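Local coordinates for CysE, serine acetyltransferase (Brucella abortus, PDB 4HZD), which probably transfers the acetyl group of acetyl-coenzyme A to L-serine, giving O-acetylserine for cysteine biosynthesis, and is seen here with coenzyme A bound, at residues Pro18-Ile23 against Pro49-Ala54. Sequence-based numbering, arbitrary orientation.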
loop_
_atom_site.group_PDB
_atom_site.type_symbol
_atom_site.label_atom_id
_atom_site.label_comp_id
_atom_site.label_asym_id
_atom_site.label_seq_id
_atom_site.Cartn_x
_atom_site.Cartn_y
_atom_site.Cartn_z
ATOM N N PRO A 18 8.263 28.703 21.166
ATOM C CA PRO A 18 6.830 28.617 21.448
ATOM C C PRO A 18 6.022 27.962 20.327
ATOM O O PRO A 18 4.931 27.438 20.604
ATOM C CB PRO A 18 6.401 30.089 21.637
ATOM C CG PRO A 18 7.463 30.875 20.941
ATOM C CD PRO A 18 8.729 30.106 21.200
ATOM N N ILE A 19 6.535 27.986 19.089
ATOM C CA ILE A 19 5.803 27.393 17.958
ATOM C C ILE A 19 5.721 25.879 18.154
ATOM O O ILE A 19 4.635 25.325 18.118
ATOM C CB ILE A 19 6.367 27.782 16.555
ATOM C CG1 ILE A 19 6.148 29.284 16.249
ATOM C CG2 ILE A 19 5.708 26.946 15.446
ATOM C CD1 ILE A 19 7.016 29.845 15.100
ATOM N N TRP A 20 6.859 25.225 18.406
ATOM C CA TRP A 20 6.880 23.754 18.662
ATOM C C TRP A 20 6.093 23.350 19.878
ATOM O O TRP A 20 5.384 22.323 19.878
ATOM C CB TRP A 20 8.318 23.304 18.814
ATOM C CG TRP A 20 8.566 21.831 19.082
ATOM C CD1 TRP A 20 9.464 21.293 19.991
ATOM C CD2 TRP A 20 7.945 20.661 18.411
ATOM N NE1 TRP A 20 9.471 19.913 19.927
ATOM C CE2 TRP A 20 8.578 19.470 19.000
ATOM C CE3 TRP A 20 6.968 20.490 17.419
ATOM C CZ2 TRP A 20 8.235 18.182 18.597
ATOM C CZ3 TRP A 20 6.639 19.194 17.014
ATOM C CH2 TRP A 20 7.241 18.063 17.610
ATOM N N HIS A 21 6.226 24.116 20.959
ATOM C CA HIS A 21 5.509 23.754 22.182
ATOM C C HIS A 21 4.026 23.877 22.014
ATOM O O HIS A 21 3.288 23.007 22.487
ATOM C CB HIS A 21 6.003 24.539 23.413
ATOM C CG HIS A 21 7.447 24.278 23.746
ATOM N ND1 HIS A 21 8.355 25.270 23.857
ATOM C CD2 HIS A 21 8.142 23.078 23.948
ATOM C CE1 HIS A 21 9.569 24.735 24.134
ATOM N NE2 HIS A 21 9.440 23.399 24.182
ATOM N N SER A 22 3.551 24.933 21.356
ATOM C CA SER A 22 2.100 25.028 21.102
ATOM C C SER A 22 1.624 23.884 20.221
ATOM O O SER A 22 0.542 23.344 20.443
ATOM C CB SER A 22 1.687 26.341 20.432
ATOM O OG SER A 22 2.338 27.402 21.059
ATOM N N ILE A 23 2.408 23.544 19.196
ATOM C CA ILE A 23 2.028 22.446 18.317
ATOM C C ILE A 23 1.931 21.123 19.104
ATOM O O ILE A 23 0.988 20.392 18.922
ATOM C CB ILE A 23 2.970 22.305 17.096
ATOM C CG1 ILE A 23 2.665 23.415 16.083
ATOM C CG2 ILE A 23 2.824 20.912 16.434
ATOM C CD1 ILE A 23 3.793 23.644 15.080
ATOM N N PRO A 49 11.005 14.247 18.071
ATOM C CA PRO A 49 11.690 15.082 19.073
ATOM C C PRO A 49 11.885 16.540 18.628
ATOM O O PRO A 49 12.489 17.318 19.377
ATOM C CB PRO A 49 13.062 14.413 19.217
ATOM C CG PRO A 49 13.308 13.795 17.881
ATOM C CD PRO A 49 11.946 13.393 17.318
ATOM N N SER A 50 11.396 16.910 17.435
ATOM C CA SER A 50 11.573 18.293 16.968
ATOM C C SER A 50 10.530 18.679 15.923
ATOM O O SER A 50 9.951 17.816 15.245
ATOM C CB SER A 50 13.000 18.504 16.404
ATOM O OG SER A 50 13.211 17.791 15.182
ATOM N N LEU A 51 10.279 19.979 15.802
ATOM C CA LEU A 51 9.385 20.475 14.774
ATOM C C LEU A 51 9.917 20.117 13.395
ATOM O O LEU A 51 9.150 19.706 12.537
ATOM C CB LEU A 51 9.175 21.989 14.950
ATOM C CG LEU A 51 8.308 22.721 13.915
ATOM C CD1 LEU A 51 6.879 22.158 13.849
ATOM C CD2 LEU A 51 8.255 24.178 14.326
ATOM N N GLU A 52 11.238 20.228 13.194
ATOM C CA GLU A 52 11.844 19.872 11.902
ATOM C C GLU A 52 11.507 18.448 11.496
ATOM O O GLU A 52 11.139 18.177 10.342
ATOM C CB GLU A 52 13.366 20.014 11.962
ATOM C CG GLU A 52 13.882 21.432 12.077
ATOM C CD GLU A 52 13.966 21.985 13.512
ATOM O OE1 GLU A 52 13.477 21.388 14.499
ATOM O OE2 GLU A 52 14.523 23.081 13.659
ATOM N N GLU A 53 11.633 17.537 12.446
ATOM C CA GLU A 53 11.322 16.133 12.195
ATOM C C GLU A 53 9.835 15.878 11.954
ATOM O O GLU A 53 9.500 15.083 11.088
ATOM C CB GLU A 53 11.900 15.229 13.275
ATOM C CG GLU A 53 13.393 14.993 13.095
ATOM C CD GLU A 53 14.019 14.415 14.350
ATOM O OE1 GLU A 53 14.504 13.268 14.288
ATOM O OE2 GLU A 53 13.995 15.101 15.409
ATOM N N ALA A 54 8.952 16.568 12.677
ATOM C CA ALA A 54 7.513 16.489 12.375
ATOM C C ALA A 54 7.147 16.937 10.929
ATOM O O ALA A 54 6.312 16.271 10.269
ATOM C CB ALA A 54 6.711 17.318 13.380
#
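Trp-20 carries most of this contact, and it does so by lying flat on backbone rather than by reaching for a polar partner. With CG anti to its own backbone N (chi1 -180°), the indole extends from the first turn of helix 18-33 and lays one face over the Ser-50–Leu-51 peptide, just where helix 51-63 begins. Leu-51 N sits 3.5 Å above the ring plane, over the middle of the indole, while Ser-50 C stands off toward the rim. No hydrogen bond joins the two segments; the contact between them is van der Waals and apolar packing.

The remaining contacts are between apolar side chains. Trp-20 and Leu-51 run past each other in opposite directions, bringing Trp-20 CE3 to 3.6 Å from Leu-51 CB. Beyond that point Leu-51 forks between the two isoleucines: its CD1 touches Ile-23 CD1 at 3.6 Å, the side chains crossing at about a right angle, and its CD2 meets Ile-19 CG2 at 3.9 Å. Ala-54, one turn further along, adds its CB obliquely to the indole at Trp-20 CZ3. Ile-45 of helix 38-46 also touches Trp-20, Ile-23 and Ala-54, while Leu-91 of helix 87-101 and Val-112 of helix 109-113 pack on Leu-51.

Each segment also has polar bonds of its own. Ser-50 is the N-cap of helix 51-63, its OG accepting from Glu-53 N at 3.2 Å with an N-H...O angle of 157°; the cap lies on the same backbone turn that the indole covers. Pro-18 O takes both Ser-22 N and Ser-22 OG, the hydroxyl at 2.6 Å. Glu-52 OE2 pairs with Arg-92 and Ser-88 of helix 87-101.

What results is a buried helix-helix contact, the first turn of helix 18-33 against the N-terminal end of helix 51-63, in the all-helical N-terminal region of serine acetyltransferases, distinct from the left-handed beta-helical domain where the coenzyme A pocket lies.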